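Extracellular protein 11-1 (Passalora fulva, PDB 6ZUS) is a secreted zinc-binding effector of a fungal plant pathogen, an avirulence protein whose structural family shows epistatic interactions with plant resistance proteins. Local coordinates at residues V14-I19 with S71-C76; A82-N87 with D136-G141; K43-Q48 with K102-R107; C29-L34 with A56-Q61. All blocks are in the same frame, centred on the assembly; numbering follows the deposited sequence.

Interaction 1 (V14-I19 with S71-C76); sequences VHQFRI and SKTCIC. With ZN (zinc ion), chain G.
C74 pushes its CB into the face of the F17 ring, 3.8 Å from C74 CB to the ring centroid, as a CH-pi contact displaced toward the rim. F17 has its CG between the backbone N and the carbonyl carbon (chi1 57°), and its ring comes over strand 71-76 to fill the hollow between the two cysteines. On the C76 side, F17 CE1 lies 3.8 Å from C76 SG, a sulfur-aromatic approach that is oblique to the ring. I19 shapes the next hollow: its CG1, CG2 and CD1 all touch the sulfur of C74, with CD1 3.5 Å from C74 SG. On the other face, with Q16, R18, T73 and I75, V14 CG1 meets I75 CG2 at 3.5 Å, and the chains of Q16 and I75 run side by side.

Beneath both surfaces, the hydrogen-bonded pairs H15–C76, F17–C74 and I19–K72 exchange six backbone bonds; H15 N to C76 O measures 2.8 Å with a nearly straight 178° angle at hydrogen. The ring of H15 takes F17 CD1 over its centre, while its ND1 binds a zinc ion at 2.0 Å.

C74 and C76 are joined by disulfides to C25 and C29. Their sulfurs therefore probably act as polarisable, largely apolar bulk around F17 and I19, and the imidazole of H15 supplies one ligand of the zinc, a water another.

Interaction 2 (A82-N87 with D136-G141); sequences AWRVRN and DNVHCG. With ZN (zinc ion), chain J.
The C-terminal zinc site borders this contact, where the guanidinium of R84 grips the backbone of H139 beside the metal. H139 ND1 binds the zinc ion at 2.0 Å, and H2 and the terminal carboxylate of Q143 complete the protein ligands. One of the two direct bonds across the segments runs from R84 NH1 to H139 O at 2.8 Å, with the donor tilted 26° from the carbonyl plane. A water at the guanidinium edge, in its plane, accepts from R84 NH1 and also from H139 N, so R84 reaches both the C=O of H139, directly, and its backbone N-H, through the water. G141 O lies 3.2 Å above the guanidinium plane, offset toward the rim; R84 NE turns to a salt bridge with D51.

At the other end, N87 and D136 meet tip to tip, their planes 28° apart. N87 ND2 gives a 3.0 Å bond to the syn lone pair of D136 OD1, and N137 N reaches the anti lone pair of D136 OD1 at 2.7 Å, so two donors fix this one oxygen.

N137 and V138 form a G1 beta bulge facing C6, and C140 is disulfide-bonded to C6. In the sheet, strand 6-20 lies between strands 71-86 and 127-138; V85 touches K7 and V9 of it and V138 touches C6, while A82 and V85 pack against Y104 of helix 101-109.

Interaction 3 (K43-Q48 with K102-R107); sequences KNDACQ and KPYTER
R107 grips D45 side-on with two nitrogens, one to each carboxylate oxygen. R107 NE donates to D45 OD1 at 2.8 Å and R107 NH2 to D45 OD2 at 2.9 Å. Both bonds are nearly straight, and with the carboxylate and guanidinium planes only 16° apart, this salt bridge lies almost flat. One turn earlier on the helix, Y104 OH donates to a lone pair of Q48 OE1 in the carbonyl plane, with Y104 OH and Q48 OE1 2.6 Å apart. Between these polar contacts, C47 CB rests 4.0 Å from Y104 CD1, and D45 OD2 lies at the edge of the same ring.

The next shell sets these groups in place. D45 CG is anti to the backbone N (chi1 -172°), and D45 OD2 also accepts from C47 N at 2.9 Å, a donor that arrives from above the carboxylate plane; the two donors to D45 OD2 would help stabilise its negative charge. R107 bends at chi3 (-53°), which places NE for its bond to D45. Y104 CA lies over one face of the guanidinium, 3.8 Å above its plane, and R107 NH1 bonds D98 O. C47 is held by its disulfide to C99 and by backbone bonding with R86.

The D45 OD2 to C47 N bond makes an Asx turn, and D45 to Q48 form a type I beta turn closed by Q48 N to D45 O at 2.9 Å. The arrangement is that of an Asx turn whose carboxylate also pairs with an arginine, here joining the loop after helix 31-40 to helix 101-109.

Interaction 4 (C29-L34 with A56-Q61); sequences CSYDSL and AIPKIQ
L34 leans on P58 and I60 of strand 57-64 from its CB to its CD1. Its CB starts the contact, 3.8 Å from P58 CB, as the two side chains slide past each other in opposite directions. CG is anti to the carbonyl carbon (chi1 -71°), and chi2 of 164° then extends CD1 over the strand. L34 CD1 meets K59 O at 3.7 Å and also touches P58 CB, and at its far side reaches I60 CG1 at 4.1 Å. The other branch, CD2, packs on the backbone of C76 in the neighbouring strand.

I60 continues the apolar surface: its CD1 lies 3.9 Å from the CB of C29, the half-cystine bonded to C76. At the opposite end, P58 CG sits over the centre of the Y31 ring, 3.6 Å from P58 CG to the centroid, in a CH-pi contact made in one of the two conformers of Y31. A water near Y31 OH donates to A56 O at 2.7 Å.

The helix that carries L34 begins at Y31, with S30 as its N-cap: S30 OG accepts from S33 N at 2.9 Å.

Across the two segments no direct hydrogen bond forms. Cohesion comes from dispersion among L34, P58, I60 and C29 and from the CH-pi contact of P58 with Y31, so the helix start is probably held on the strand by shape more than by polar pairing.

Interactions 1 and 4 lie on the same side of the chain's centre and share the C29–C76 disulfide and the four-stranded sheet, with interaction 4 nested in the loop closed by interaction 1. Interactions 2 and 3 lie on the other side and touch through R86 and C47, whose backbones bond. Interaction 3 is buried and relies on a salt bridge and a tyrosine–amide bond. Interaction 2 is a surface contact of polar bonds to a loop carbonyl and a carboxylate, beside a zinc site. Interaction 1, partly buried, is backbone pairing between strands with aromatic-sulfur packing on one face, whereas interaction 4 is apolar packing of a helix on a strand. Interactions 1 and 2 share strand 71-86.

Interaction 1 (V14-I19 with S71-C76)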
# COMPACT_ATOMS: atom_id res chain seq x y z
N VAL A 14 -3.25 1.23 -4.85
CA VAL A 14 -4.24 0.73 -5.85
C VAL A 14 -4.88 1.90 -6.59
O VAL A 14 -5.31 2.86 -5.93
CB VAL A 14 -5.31 -0.18 -5.21
CG1 VAL A 14 -6.19 -0.78 -6.30
CG2 VAL A 14 -4.72 -1.28 -4.32
N HIS A 15 -4.94 1.79 -7.92
CA HIS A 15 -5.81 2.63 -8.78
C HIS A 15 -6.82 1.69 -9.47
O HIS A 15 -6.38 0.89 -10.30
CB HIS A 15 -5.00 3.48 -9.77
CG HIS A 15 -5.90 4.44 -10.50
ND1 HIS A 15 -5.57 5.05 -11.70
CD2 HIS A 15 -7.14 4.87 -10.21
CE1 HIS A 15 -6.55 5.82 -12.07
NE2 HIS A 15 -7.52 5.72 -11.22
N GLN A 16 -8.10 1.77 -9.09
CA GLN A 16 -9.21 1.04 -9.74
C GLN A 16 -9.97 2.05 -10.59
O GLN A 16 -10.42 3.10 -10.08
CB GLN A 16 -10.12 0.37 -8.72
CG GLN A 16 -11.27 -0.45 -9.36
CD GLN A 16 -12.13 -1.16 -8.35
OE1 GLN A 16 -11.79 -1.25 -7.14
NE2 GLN A 16 -13.27 -1.61 -8.86
N PHE A 17 -10.15 1.75 -11.85
CA PHE A 17 -10.90 2.63 -12.79
C PHE A 17 -11.52 1.83 -13.94
O PHE A 17 -11.20 0.65 -14.14
CB PHE A 17 -9.96 3.71 -13.31
CG PHE A 17 -8.72 3.19 -14.00
CD1 PHE A 17 -7.60 2.79 -13.28
CD2 PHE A 17 -8.69 3.09 -15.39
CE1 PHE A 17 -6.47 2.29 -13.93
CE2 PHE A 17 -7.55 2.63 -16.04
CZ PHE A 17 -6.43 2.25 -15.31
N ARG A 18 -12.44 2.46 -14.66
CA ARG A 18 -13.16 1.80 -15.79
C ARG A 18 -12.57 2.33 -17.09
O ARG A 18 -12.21 3.53 -17.15
CB ARG A 18 -14.68 2.03 -15.76
CG ARG A 18 -15.36 1.89 -14.40
CD ARG A 18 -15.35 0.51 -13.77
NE ARG A 18 -16.08 0.57 -12.50
CZ ARG A 18 -15.71 -0.03 -11.35
NH1 ARG A 18 -14.61 -0.75 -11.29
NH2 ARG A 18 -16.45 0.13 -10.26
N ILE A 19 -12.52 1.47 -18.11
CA ILE A 19 -12.04 1.83 -19.46
C ILE A 19 -13.05 1.31 -20.47
O ILE A 19 -13.84 0.40 -20.18
CB ILE A 19 -10.62 1.29 -19.71
CG1 ILE A 19 -10.63 -0.24 -19.80
CG2 ILE A 19 -9.63 1.80 -18.63
CD1 ILE A 19 -9.34 -0.84 -20.31
N SER A 71 -18.05 -1.31 -20.29
CA SER A 71 -16.72 -0.94 -19.73
C SER A 71 -16.03 -2.16 -19.13
O SER A 71 -16.76 -3.05 -18.63
CB SER A 71 -16.83 0.10 -18.64
OG SER A 71 -17.65 1.16 -19.07
N LYS A 72 -14.70 -2.11 -19.05
CA LYS A 72 -13.88 -3.06 -18.27
C LYS A 72 -13.43 -2.31 -17.02
O LYS A 72 -13.26 -1.04 -17.08
CB LYS A 72 -12.63 -3.51 -19.01
CG LYS A 72 -12.89 -4.46 -20.16
CD LYS A 72 -11.62 -4.69 -20.94
CE LYS A 72 -11.79 -5.61 -22.13
NZ LYS A 72 -10.50 -5.73 -22.85
N THR A 73 -13.25 -3.06 -15.94
CA THR A 73 -12.62 -2.58 -14.69
C THR A 73 -11.14 -2.95 -14.76
O THR A 73 -10.83 -4.18 -14.93
CB THR A 73 -13.24 -3.18 -13.44
OG1 THR A 73 -14.56 -2.67 -13.36
CG2 THR A 73 -12.47 -2.79 -12.19
N CYS A 74 -10.30 -1.95 -14.54
CA CYS A 74 -8.84 -2.09 -14.38
C CYS A 74 -8.49 -1.90 -12.92
O CYS A 74 -8.97 -0.93 -12.31
CB CYS A 74 -8.04 -1.07 -15.17
SG CYS A 74 -8.46 -1.16 -16.91
N ILE A 75 -7.61 -2.76 -12.41
CA ILE A 75 -7.04 -2.56 -11.06
C ILE A 75 -5.52 -2.59 -11.23
O ILE A 75 -5.01 -3.64 -11.62
CB ILE A 75 -7.55 -3.55 -10.01
CG1 ILE A 75 -9.08 -3.49 -9.91
CG2 ILE A 75 -6.87 -3.28 -8.67
CD1 ILE A 75 -9.69 -4.66 -9.16
N CYS A 76 -4.88 -1.43 -11.13
CA CYS A 76 -3.42 -1.26 -11.30
C CYS A 76 -2.84 -1.05 -9.91
O CYS A 76 -3.35 -0.19 -9.19
CB CYS A 76 -3.14 -0.11 -12.25
SG CYS A 76 -3.92 -0.50 -13.84
ZN ZN G . -3.75 5.05 -12.60
O HOH W 1 -2.68 6.98 -12.06

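Interaction 2 (A82-N87 with D136-G141)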
# COMPACT_ATOMS: atom_id res chain seq x y z
N ALA A 82 7.08 -3.12 4.07
CA ALA A 82 7.89 -2.33 5.03
C ALA A 82 8.44 -3.33 6.06
O ALA A 82 7.68 -3.87 6.85
CB ALA A 82 7.05 -1.22 5.67
N TRP A 83 9.75 -3.58 6.01
CA TRP A 83 10.37 -4.64 6.84
C TRP A 83 10.21 -4.40 8.35
O TRP A 83 9.95 -5.40 9.09
CB TRP A 83 11.84 -4.80 6.45
CG TRP A 83 12.03 -5.36 5.09
CD1 TRP A 83 12.77 -4.82 4.09
CD2 TRP A 83 11.56 -6.64 4.62
NE1 TRP A 83 12.77 -5.66 3.02
CE2 TRP A 83 12.04 -6.78 3.31
CE3 TRP A 83 10.81 -7.67 5.20
CZ2 TRP A 83 11.75 -7.91 2.54
CZ3 TRP A 83 10.51 -8.78 4.44
CH2 TRP A 83 10.99 -8.89 3.13
N ARG A 84 10.32 -3.15 8.79
CA ARG A 84 10.38 -2.84 10.25
C ARG A 84 9.64 -1.54 10.54
O ARG A 84 10.08 -0.47 10.05
CB ARG A 84 11.84 -2.76 10.70
CG ARG A 84 12.67 -3.99 10.40
CD ARG A 84 14.08 -3.76 10.85
NE ARG A 84 14.93 -4.78 10.27
CZ ARG A 84 14.97 -6.05 10.65
NH1 ARG A 84 14.23 -6.48 11.66
NH2 ARG A 84 15.81 -6.87 10.03
N VAL A 85 8.51 -1.67 11.22
CA VAL A 85 7.60 -0.54 11.56
C VAL A 85 7.32 -0.61 13.08
O VAL A 85 7.09 -1.70 13.60
CB VAL A 85 6.32 -0.58 10.71
CG1 VAL A 85 5.42 0.59 11.10
CG2 VAL A 85 6.64 -0.62 9.22
N ARG A 86 7.34 0.53 13.74
CA ARG A 86 7.15 0.58 15.21
C ARG A 86 5.74 0.07 15.51
O ARG A 86 4.86 0.14 14.62
CB ARG A 86 7.41 2.00 15.71
CG ARG A 86 8.86 2.42 15.53
CD ARG A 86 9.02 3.69 16.26
NE ARG A 86 10.24 4.38 15.88
CZ ARG A 86 11.43 4.19 16.45
NH1 ARG A 86 11.61 3.26 17.38
NH2 ARG A 86 12.45 4.93 16.05
N ASN A 87 5.57 -0.45 16.72
CA ASN A 87 4.23 -0.76 17.28
C ASN A 87 3.73 0.37 18.18
O ASN A 87 4.50 0.97 18.93
CB ASN A 87 4.26 -2.10 18.01
CG ASN A 87 4.10 -3.24 17.02
OD1 ASN A 87 3.20 -3.20 16.18
ND2 ASN A 87 4.97 -4.24 17.13
N ASP A 136 5.05 -10.03 13.19
CA ASP A 136 5.18 -9.18 14.41
C ASP A 136 6.44 -9.57 15.22
O ASP A 136 7.11 -10.56 14.90
CB ASP A 136 3.90 -9.11 15.26
CG ASP A 136 3.66 -7.75 15.93
OD1 ASP A 136 4.66 -7.16 16.44
OD2 ASP A 136 2.49 -7.24 15.94
N ASN A 137 6.80 -8.75 16.20
CA ASN A 137 7.97 -8.97 17.08
C ASN A 137 9.21 -9.21 16.22
O ASN A 137 9.87 -10.25 16.40
CB ASN A 137 7.71 -10.12 18.06
CG ASN A 137 6.35 -9.97 18.70
OD1 ASN A 137 6.10 -8.98 19.40
ND2 ASN A 137 5.45 -10.88 18.38
N VAL A 138 9.48 -8.28 15.30
CA VAL A 138 10.79 -8.20 14.59
C VAL A 138 11.63 -7.11 15.28
O VAL A 138 11.08 -6.25 15.95
CB VAL A 138 10.63 -7.99 13.06
CG1 VAL A 138 9.74 -9.07 12.41
CG2 VAL A 138 10.20 -6.57 12.68
N HIS A 139 12.94 -7.16 15.12
CA HIS A 139 13.84 -6.08 15.58
C HIS A 139 13.45 -4.77 14.86
O HIS A 139 13.15 -4.81 13.63
CB HIS A 139 15.33 -6.40 15.32
CG HIS A 139 15.87 -7.49 16.19
ND1 HIS A 139 17.00 -7.32 16.98
CD2 HIS A 139 15.43 -8.76 16.39
CE1 HIS A 139 17.24 -8.47 17.61
NE2 HIS A 139 16.29 -9.37 17.26
N CYS A 140 13.54 -3.65 15.57
CA CYS A 140 13.39 -2.32 14.95
C CYS A 140 14.67 -1.99 14.18
O CYS A 140 14.57 -1.31 13.11
CB CYS A 140 12.95 -1.27 15.97
SG CYS A 140 11.32 -1.67 16.71
N GLY A 141 15.83 -2.44 14.70
CA GLY A 141 17.12 -2.21 14.04
C GLY A 141 17.43 -3.27 13.01
O GLY A 141 16.75 -4.28 12.98
ZN ZN J . 18.13 -5.68 17.17
O HOH W 2 14.03 -9.30 13.18

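Interaction 3 (K43-Q48 with K102-R107)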
# COMPACT_ATOMS: atom_id res chain seq x y z
N LYS A 43 9.39 7.15 2.70
CA LYS A 43 10.25 6.05 3.28
C LYS A 43 10.91 6.49 4.60
O LYS A 43 11.58 5.65 5.24
CB LYS A 43 11.16 5.51 2.16
CG LYS A 43 10.36 5.15 0.91
CD LYS A 43 10.81 4.04 0.06
CE LYS A 43 9.84 3.78 -1.07
NZ LYS A 43 9.66 5.01 -1.88
N ASN A 44 10.55 7.68 5.09
CA ASN A 44 11.12 8.23 6.35
C ASN A 44 10.00 8.67 7.28
O ASN A 44 10.19 9.63 8.05
CB ASN A 44 12.07 9.38 6.06
CG ASN A 44 11.36 10.52 5.39
OD1 ASN A 44 10.22 10.37 4.96
ND2 ASN A 44 12.02 11.67 5.30
N ASP A 45 8.91 7.90 7.34
CA ASP A 45 7.89 8.12 8.40
C ASP A 45 8.54 7.98 9.79
O ASP A 45 9.43 7.13 9.97
CB ASP A 45 6.71 7.17 8.24
CG ASP A 45 5.55 7.49 9.17
OD1 ASP A 45 4.84 8.46 8.87
OD2 ASP A 45 5.39 6.76 10.19
N ALA A 46 8.05 8.73 10.77
CA ALA A 46 8.49 8.63 12.18
C ALA A 46 8.39 7.18 12.67
O ALA A 46 9.25 6.78 13.51
CB ALA A 46 7.65 9.55 13.03
N CYS A 47 7.38 6.40 12.23
CA CYS A 47 7.18 4.97 12.64
C CYS A 47 8.09 3.99 11.90
O CYS A 47 8.07 2.79 12.25
CB CYS A 47 5.73 4.54 12.46
SG CYS A 47 4.66 5.57 13.51
N GLN A 48 8.88 4.43 10.93
CA GLN A 48 9.74 3.53 10.13
C GLN A 48 10.96 3.07 10.98
O GLN A 48 11.67 3.93 11.53
CB GLN A 48 10.26 4.21 8.85
CG GLN A 48 10.64 3.22 7.76
CD GLN A 48 9.42 2.47 7.25
OE1 GLN A 48 8.35 3.06 7.04
NE2 GLN A 48 9.58 1.17 7.06
N LYS A 102 -3.45 1.23 9.79
CA LYS A 102 -4.28 2.19 9.02
C LYS A 102 -3.61 3.57 8.90
O LYS A 102 -3.33 4.03 7.78
CB LYS A 102 -5.67 2.27 9.61
CG LYS A 102 -6.52 3.37 9.03
CD LYS A 102 -7.85 3.37 9.74
CE LYS A 102 -8.93 4.22 9.11
NZ LYS A 102 -8.42 5.53 8.72
N PRO A 103 -3.34 4.30 10.01
CA PRO A 103 -2.76 5.64 9.91
C PRO A 103 -1.38 5.59 9.25
O PRO A 103 -1.08 6.51 8.46
CB PRO A 103 -2.72 6.18 11.37
CG PRO A 103 -2.86 4.97 12.23
CD PRO A 103 -3.68 3.96 11.42
N TYR A 104 -0.55 4.60 9.62
CA TYR A 104 0.81 4.44 9.03
C TYR A 104 0.69 4.34 7.50
O TYR A 104 1.37 5.06 6.78
CB TYR A 104 1.54 3.24 9.63
CG TYR A 104 2.78 2.85 8.87
CD1 TYR A 104 3.99 3.54 9.01
CD2 TYR A 104 2.77 1.76 8.02
CE1 TYR A 104 5.12 3.19 8.28
CE2 TYR A 104 3.89 1.40 7.29
CZ TYR A 104 5.07 2.11 7.41
OH TYR A 104 6.12 1.70 6.64
N THR A 105 -0.15 3.42 7.00
CA THR A 105 -0.33 3.20 5.54
C THR A 105 -0.77 4.50 4.88
O THR A 105 -0.23 4.91 3.82
CB THR A 105 -1.32 2.05 5.26
OG1 THR A 105 -0.83 0.88 5.92
CG2 THR A 105 -1.49 1.90 3.76
N GLU A 106 -1.74 5.18 5.48
CA GLU A 106 -2.26 6.44 4.88
C GLU A 106 -1.17 7.52 4.82
O GLU A 106 -1.11 8.21 3.78
CB GLU A 106 -3.51 6.89 5.63
CG GLU A 106 -4.65 5.97 5.39
CD GLU A 106 -5.94 6.40 6.06
OE1 GLU A 106 -5.84 7.28 6.97
OE2 GLU A 106 -7.06 5.92 5.65
N ARG A 107 -0.28 7.61 5.83
CA ARG A 107 0.87 8.57 5.79
C ARG A 107 1.88 8.19 4.70
O ARG A 107 2.33 9.08 3.97
CB ARG A 107 1.55 8.71 7.15
CG ARG A 107 0.65 9.36 8.20
CD ARG A 107 1.46 9.83 9.40
NE ARG A 107 2.28 8.75 9.97
CZ ARG A 107 1.87 7.88 10.89
NH1 ARG A 107 0.68 8.01 11.44
NH2 ARG A 107 2.69 6.93 11.31

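Interaction 4 (C29-L34 with A56-Q61)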
# COMPACT_ATOMS: atom_id res chain seq x y z
N CYS A 29 -1.89 1.42 -17.81
CA CYS A 29 -0.93 1.18 -16.70
C CYS A 29 0.27 0.42 -17.25
O CYS A 29 0.08 -0.43 -18.15
CB CYS A 29 -1.52 0.32 -15.57
SG CYS A 29 -3.10 0.97 -15.00
N SER A 30 1.42 0.70 -16.67
CA SER A 30 2.70 0.01 -16.99
C SER A 30 3.39 -0.35 -15.68
O SER A 30 3.15 0.35 -14.65
CB SER A 30 3.58 0.87 -17.87
OG SER A 30 3.99 2.09 -17.25
N TYR A 31 4.21 -1.39 -15.74
CA TYR A 31 5.20 -1.80 -14.70
C TYR A 31 5.92 -0.54 -14.24
O TYR A 31 6.03 -0.29 -13.04
CB TYR A 31 6.24 -2.80 -15.22
CG TYR A 31 7.23 -3.28 -14.18
CD1 TYR A 31 8.27 -2.46 -13.75
CD2 TYR A 31 7.10 -4.52 -13.60
CE1 TYR A 31 9.13 -2.85 -12.75
CE2 TYR A 31 7.98 -4.94 -12.61
CZ TYR A 31 8.97 -4.10 -12.18
OH TYR A 31 9.80 -4.53 -11.21
N ASP A 32 6.36 0.26 -15.22
CA ASP A 32 7.20 1.46 -14.97
C ASP A 32 6.41 2.54 -14.24
O ASP A 32 6.96 3.16 -13.33
CB ASP A 32 7.80 2.04 -16.25
CG ASP A 32 9.22 1.54 -16.53
OD1 ASP A 32 9.45 0.29 -16.49
OD2 ASP A 32 10.12 2.41 -16.76
N SER A 33 5.18 2.83 -14.68
CA SER A 33 4.32 3.85 -14.04
C SER A 33 4.04 3.43 -12.59
O SER A 33 4.07 4.31 -11.72
CB SER A 33 3.02 4.03 -14.81
OG SER A 33 2.18 2.85 -14.73
N LEU A 34 3.82 2.14 -12.36
CA LEU A 34 3.47 1.64 -11.00
C LEU A 34 4.74 1.66 -10.12
O LEU A 34 4.67 2.08 -8.97
CB LEU A 34 2.84 0.25 -11.10
CG LEU A 34 1.43 0.27 -11.69
CD1 LEU A 34 0.96 -1.10 -12.13
CD2 LEU A 34 0.47 0.91 -10.72
N ALA A 56 9.45 -3.78 -5.05
CA ALA A 56 8.03 -3.49 -5.38
C ALA A 56 7.59 -4.48 -6.47
O ALA A 56 8.39 -4.80 -7.36
CB ALA A 56 7.90 -2.06 -5.78
N ILE A 57 6.33 -4.91 -6.42
CA ILE A 57 5.73 -5.82 -7.43
C ILE A 57 4.49 -5.14 -8.02
O ILE A 57 3.44 -5.15 -7.37
CB ILE A 57 5.39 -7.15 -6.74
CG1 ILE A 57 6.66 -7.77 -6.15
CG2 ILE A 57 4.69 -8.10 -7.71
CD1 ILE A 57 6.41 -9.06 -5.45
N PRO A 58 4.61 -4.54 -9.22
CA PRO A 58 3.44 -4.09 -10.00
C PRO A 58 2.51 -5.23 -10.41
O PRO A 58 2.92 -6.38 -10.63
CB PRO A 58 4.01 -3.33 -11.22
CG PRO A 58 5.43 -3.01 -10.81
CD PRO A 58 5.86 -4.16 -9.90
N LYS A 59 1.22 -4.91 -10.51
CA LYS A 59 0.22 -5.90 -10.96
C LYS A 59 -0.85 -5.13 -11.74
O LYS A 59 -1.17 -3.98 -11.37
CB LYS A 59 -0.37 -6.64 -9.77
CG LYS A 59 -1.29 -7.79 -10.13
CD LYS A 59 -2.38 -8.06 -9.08
CE LYS A 59 -1.85 -8.43 -7.70
NZ LYS A 59 -2.86 -9.14 -6.88
N ILE A 60 -1.41 -5.78 -12.75
CA ILE A 60 -2.51 -5.20 -13.59
C ILE A 60 -3.57 -6.30 -13.70
O ILE A 60 -3.20 -7.45 -14.02
CB ILE A 60 -1.97 -4.72 -14.94
CG1 ILE A 60 -0.85 -3.68 -14.78
CG2 ILE A 60 -3.11 -4.22 -15.84
CD1 ILE A 60 -0.19 -3.26 -16.10
N GLN A 61 -4.79 -6.00 -13.32
CA GLN A 61 -5.95 -6.91 -13.38
C GLN A 61 -7.00 -6.22 -14.26
O GLN A 61 -7.14 -4.97 -14.18
CB GLN A 61 -6.62 -7.16 -12.02
CG GLN A 61 -5.71 -7.67 -10.94
CD GLN A 61 -6.41 -7.58 -9.60
OE1 GLN A 61 -7.42 -8.25 -9.36
NE2 GLN A 61 -5.88 -6.70 -8.74
O HOH W 3 9.16 -6.23 -9.51